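Local coordinates for putative periplasmic or exported protein (Salmonella enterica subsp. enterica serovar Typhimurium, PDB 4GQZ) that probably binds copper in the bacterial periplasm and takes part in copper resistance, forming a V-shaped dimer, at residues 119-132 and 143-156. Numbering follows the deposited sequence.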
# COMPACT_ATOMS: atom_id res chain seq x y z
N PHE B 119 -1.55 -18.30 12.13
CA PHE B 119 -2.25 -17.72 10.98
C PHE B 119 -1.45 -17.82 9.68
O PHE B 119 -0.24 -18.07 9.70
CB PHE B 119 -2.60 -16.25 11.26
CG PHE B 119 -3.78 -16.06 12.17
CD1 PHE B 119 -3.64 -16.19 13.56
CD2 PHE B 119 -5.02 -15.73 11.64
CE1 PHE B 119 -4.73 -16.01 14.41
CE2 PHE B 119 -6.12 -15.55 12.48
CZ PHE B 119 -5.98 -15.69 13.88
N ILE B 120 -2.16 -17.64 8.57
CA ILE B 120 -1.55 -17.38 7.27
C ILE B 120 -2.19 -16.12 6.71
O ILE B 120 -3.41 -15.98 6.76
CB ILE B 120 -1.82 -18.52 6.28
CG1 ILE B 120 -1.25 -19.84 6.83
CG2 ILE B 120 -1.22 -18.18 4.92
CD1 ILE B 120 -1.81 -21.07 6.19
N GLY B 121 -1.39 -15.21 6.16
CA GLY B 121 -1.94 -14.02 5.53
C GLY B 121 -1.81 -14.04 4.02
O GLY B 121 -0.78 -14.45 3.49
N VAL B 122 -2.86 -13.62 3.31
CA VAL B 122 -2.74 -13.44 1.86
C VAL B 122 -3.14 -12.03 1.45
O VAL B 122 -4.00 -11.41 2.07
CB VAL B 122 -3.59 -14.45 1.06
CG1 VAL B 122 -3.03 -15.85 1.24
CG2 VAL B 122 -5.05 -14.39 1.51
N TRP B 123 -2.52 -11.54 0.38
CA TRP B 123 -2.84 -10.23 -0.16
C TRP B 123 -3.69 -10.40 -1.41
O TRP B 123 -3.27 -11.02 -2.39
CB TRP B 123 -1.55 -9.48 -0.46
CG TRP B 123 -0.78 -9.10 0.79
CD1 TRP B 123 0.28 -9.77 1.35
CD2 TRP B 123 -1.01 -7.95 1.62
NE1 TRP B 123 0.71 -9.11 2.47
CE2 TRP B 123 -0.05 -7.99 2.66
CE3 TRP B 123 -1.93 -6.91 1.60
CZ2 TRP B 123 -0.00 -7.03 3.67
CZ3 TRP B 123 -1.88 -5.95 2.59
CH2 TRP B 123 -0.92 -6.01 3.62
N LEU B 124 -4.89 -9.83 -1.38
CA LEU B 124 -5.90 -10.14 -2.38
C LEU B 124 -6.40 -8.87 -3.06
O LEU B 124 -6.40 -7.79 -2.46
CB LEU B 124 -7.07 -10.86 -1.69
CG LEU B 124 -6.78 -12.22 -1.03
CD1 LEU B 124 -8.01 -12.74 -0.33
CD2 LEU B 124 -6.34 -13.23 -2.07
N PRO B 125 -6.83 -8.98 -4.33
CA PRO B 125 -7.45 -7.84 -5.01
C PRO B 125 -8.67 -7.38 -4.22
O PRO B 125 -9.34 -8.21 -3.61
CB PRO B 125 -7.92 -8.43 -6.36
CG PRO B 125 -7.19 -9.73 -6.52
CD PRO B 125 -6.87 -10.22 -5.14
N ARG B 126 -8.93 -6.08 -4.20
CA ARG B 126 -10.07 -5.55 -3.47
C ARG B 126 -11.37 -5.73 -4.24
O ARG B 126 -11.36 -5.89 -5.46
CB ARG B 126 -9.85 -4.06 -3.16
CG ARG B 126 -8.74 -3.82 -2.16
CD ARG B 126 -8.53 -2.34 -1.85
NE ARG B 126 -7.54 -2.15 -0.79
CZ ARG B 126 -7.78 -2.35 0.50
NH1 ARG B 126 -8.97 -2.75 0.92
NH2 ARG B 126 -6.82 -2.13 1.38
N ASN B 127 -12.49 -5.73 -3.52
CA ASN B 127 -13.81 -5.84 -4.13
C ASN B 127 -14.04 -7.10 -4.95
O ASN B 127 -14.74 -7.06 -5.96
CB ASN B 127 -14.13 -4.58 -4.95
CG ASN B 127 -14.18 -3.34 -4.09
OD1 ASN B 127 -14.89 -3.31 -3.09
ND2 ASN B 127 -13.42 -2.33 -4.46
N MSE B 128 -13.44 -8.20 -4.53
CA MSE B 128 -13.78 -9.49 -5.13
C MSE B 128 -14.61 -10.30 -4.15
O MSE B 128 -14.68 -9.98 -2.96
CB MSE B 128 -12.52 -10.27 -5.54
CG MSE B 128 -11.56 -10.56 -4.40
SE MSE B 128 -10.59 -12.29 -4.55
CE MSE B 128 -12.06 -13.48 -4.09
N GLU B 129 -15.27 -11.33 -4.67
CA GLU B 129 -15.96 -12.33 -3.87
C GLU B 129 -15.41 -13.66 -4.35
O GLU B 129 -15.07 -13.82 -5.53
CB GLU B 129 -17.47 -12.28 -4.15
CG GLU B 129 -18.08 -10.90 -4.09
CD GLU B 129 -19.58 -10.91 -4.33
OE1 GLU B 129 -20.31 -10.32 -3.50
OE2 GLU B 129 -20.02 -11.49 -5.34
N GLY B 130 -15.30 -14.63 -3.45
CA GLY B 130 -14.79 -15.92 -3.89
C GLY B 130 -14.76 -16.96 -2.79
O GLY B 130 -15.58 -16.93 -1.86
N THR B 131 -13.82 -17.88 -2.91
CA THR B 131 -13.73 -19.00 -1.98
C THR B 131 -12.28 -19.22 -1.62
O THR B 131 -11.40 -19.17 -2.49
CB THR B 131 -14.30 -20.30 -2.59
OG1 THR B 131 -15.68 -20.09 -2.94
CG2 THR B 131 -14.22 -21.46 -1.58
N LEU B 132 -12.02 -19.46 -0.34
CA LEU B 132 -10.71 -19.90 0.11
C LEU B 132 -10.81 -21.37 0.48
O LEU B 132 -11.74 -21.77 1.18
CB LEU B 132 -10.27 -19.10 1.34
CG LEU B 132 -9.14 -19.75 2.15
CD1 LEU B 132 -7.84 -19.72 1.37
CD2 LEU B 132 -8.95 -19.12 3.52
N HIS B 143 -14.31 -21.74 2.72
CA HIS B 143 -15.21 -20.71 3.19
C HIS B 143 -15.31 -19.61 2.17
O HIS B 143 -14.35 -19.30 1.47
CB HIS B 143 -14.66 -20.13 4.50
CG HIS B 143 -15.71 -19.51 5.37
ND1 HIS B 143 -16.24 -18.26 5.10
CD2 HIS B 143 -16.29 -19.94 6.51
CE1 HIS B 143 -17.12 -17.96 6.04
NE2 HIS B 143 -17.17 -18.95 6.91
N ALA B 144 -16.50 -19.02 2.07
CA ALA B 144 -16.71 -17.91 1.19
C ALA B 144 -15.91 -16.74 1.74
O ALA B 144 -15.80 -16.58 2.96
CB ALA B 144 -18.19 -17.57 1.14
N ILE B 145 -15.31 -15.95 0.87
CA ILE B 145 -14.62 -14.75 1.32
C ILE B 145 -15.01 -13.58 0.43
O ILE B 145 -15.54 -13.76 -0.68
CB ILE B 145 -13.09 -14.93 1.29
CG1 ILE B 145 -12.59 -15.16 -0.14
CG2 ILE B 145 -12.65 -16.04 2.25
CD1 ILE B 145 -11.09 -14.95 -0.30
N ALA B 146 -14.76 -12.38 0.93
CA ALA B 146 -14.96 -11.19 0.11
C ALA B 146 -13.97 -10.13 0.56
O ALA B 146 -13.48 -10.19 1.68
CB ALA B 146 -16.39 -10.68 0.23
N THR B 147 -13.64 -9.19 -0.31
CA THR B 147 -12.61 -8.20 0.00
C THR B 147 -13.11 -6.76 -0.23
O THR B 147 -12.38 -5.89 -0.72
CB THR B 147 -11.33 -8.45 -0.81
OG1 THR B 147 -11.66 -8.47 -2.20
CG2 THR B 147 -10.70 -9.79 -0.43
N SER B 148 -14.37 -6.53 0.12
CA SER B 148 -14.92 -5.19 0.05
C SER B 148 -14.51 -4.42 1.31
O SER B 148 -13.90 -4.98 2.22
CB SER B 148 -16.44 -5.25 -0.07
OG SER B 148 -17.01 -5.44 1.21
N ASP B 149 -14.83 -3.13 1.37
CA ASP B 149 -14.41 -2.33 2.52
C ASP B 149 -15.05 -2.74 3.85
O ASP B 149 -14.51 -2.42 4.90
CB ASP B 149 -14.62 -0.83 2.28
CG ASP B 149 -13.67 -0.28 1.26
OD1 ASP B 149 -12.62 -0.92 1.03
OD2 ASP B 149 -13.96 0.79 0.69
N ASP B 150 -16.17 -3.45 3.80
CA ASP B 150 -16.81 -3.89 5.04
C ASP B 150 -16.52 -5.36 5.36
O ASP B 150 -17.07 -5.91 6.32
CB ASP B 150 -18.33 -3.64 4.99
CG ASP B 150 -19.01 -4.34 3.84
OD1 ASP B 150 -18.34 -4.59 2.81
OD2 ASP B 150 -20.22 -4.63 3.95
N SER B 151 -15.63 -5.98 4.58
CA SER B 151 -15.30 -7.39 4.81
C SER B 151 -14.28 -7.57 5.93
O SER B 151 -13.38 -6.74 6.10
CB SER B 151 -14.76 -8.02 3.53
OG SER B 151 -15.70 -7.94 2.46
N GLN B 152 -14.41 -8.67 6.67
CA GLN B 152 -13.51 -8.97 7.79
C GLN B 152 -12.12 -9.33 7.30
O GLN B 152 -11.96 -9.82 6.19
CB GLN B 152 -14.07 -10.13 8.63
CG GLN B 152 -13.98 -11.47 7.92
CD GLN B 152 -14.91 -12.52 8.51
OE1 GLN B 152 -15.85 -12.95 7.85
NE2 GLN B 152 -14.63 -12.94 9.74
N THR B 153 -11.11 -9.08 8.13
CA THR B 153 -9.74 -9.40 7.78
C THR B 153 -9.30 -10.68 8.49
O THR B 153 -8.17 -11.16 8.30
CB THR B 153 -8.80 -8.24 8.13
OG1 THR B 153 -8.85 -7.97 9.55
CG2 THR B 153 -9.24 -7.01 7.37
N CYS B 154 -10.19 -11.24 9.29
CA CYS B 154 -9.87 -12.42 10.05
C CYS B 154 -10.87 -13.53 9.74
O CYS B 154 -12.08 -13.33 9.84
CB CYS B 154 -9.88 -12.10 11.55
SG CYS B 154 -9.15 -13.38 12.56
N LEU B 155 -10.35 -14.70 9.37
CA LEU B 155 -11.20 -15.86 9.06
C LEU B 155 -10.75 -17.03 9.93
O LEU B 155 -9.65 -17.57 9.74
CB LEU B 155 -11.08 -16.21 7.57
CG LEU B 155 -11.79 -17.49 7.12
CD1 LEU B 155 -13.27 -17.44 7.48
CD2 LEU B 155 -11.61 -17.71 5.64
N THR B 156 -11.58 -17.43 10.90
CA THR B 156 -11.23 -18.54 11.78
C THR B 156 -12.16 -19.74 11.59
O THR B 156 -11.93 -20.80 12.17
CB THR B 156 -11.23 -18.13 13.26
OG1 THR B 156 -12.48 -17.48 13.56
CG2 THR B 156 -10.09 -17.15 13.57
O HOH W 1 -11.53 -3.22 -0.10
O HOH W 2 -15.51 -1.90 -0.77
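With chi1 at 55°, Thr147 sets OG1 between its own backbone N and carbonyl carbon, facing the loop after strand 120-125, while CG2 lies anti to the carbonyl carbon and reaches CB of Leu124. The buried hydroxyl is used twice: OG1 donates to a lone pair of Pro125 O, in the carbonyl plane, at 2.7 Å, and accepts a nearly straight bond from Met128 N at 2.9 Å. Asn127 N binds Thr147 O from above the carbonyl plane, so side chain and backbone of one threonine together fix the short connection between strands 120-125 and 129-136.

Ile145 also has chi1 near +60° (63°), which lays CG1 against the backbone of Gly130 and carries CD1 to within 3.8 Å of Leu124 CD1, the two side chains set roughly perpendicular. Its CG2 branch packs on Leu132 CB, and Leu132 CD2 meets Leu155 CD2 at 3.7 Å as these leucines run antiparallel alongside one another. Val97 and Val99 of strand 94-101 also pack on Leu132, and Val99 on Leu124.

At the solvent side, Arg126 NH1 and Asp149 OD1 share a water that also donates to Thr147 O; NH1 is also hydrogen-bonded to Ser44 O. At the other end of the contact, Cys154 SG, disulfide-bonded to Cys78, sits 3.7 Å from Phe119 CE2, oblique to the ring.

Backbone pairs Gly130-Ile145 and Leu132-His143 are antiparallel and hydrogen-bonded, part of the beta hairpin 129-136/139-146, whose Leu132/Ile145 face packs against Leu124 of strand 120-125 in another sheet, as in a beta sandwich and consistent with the E-set clan.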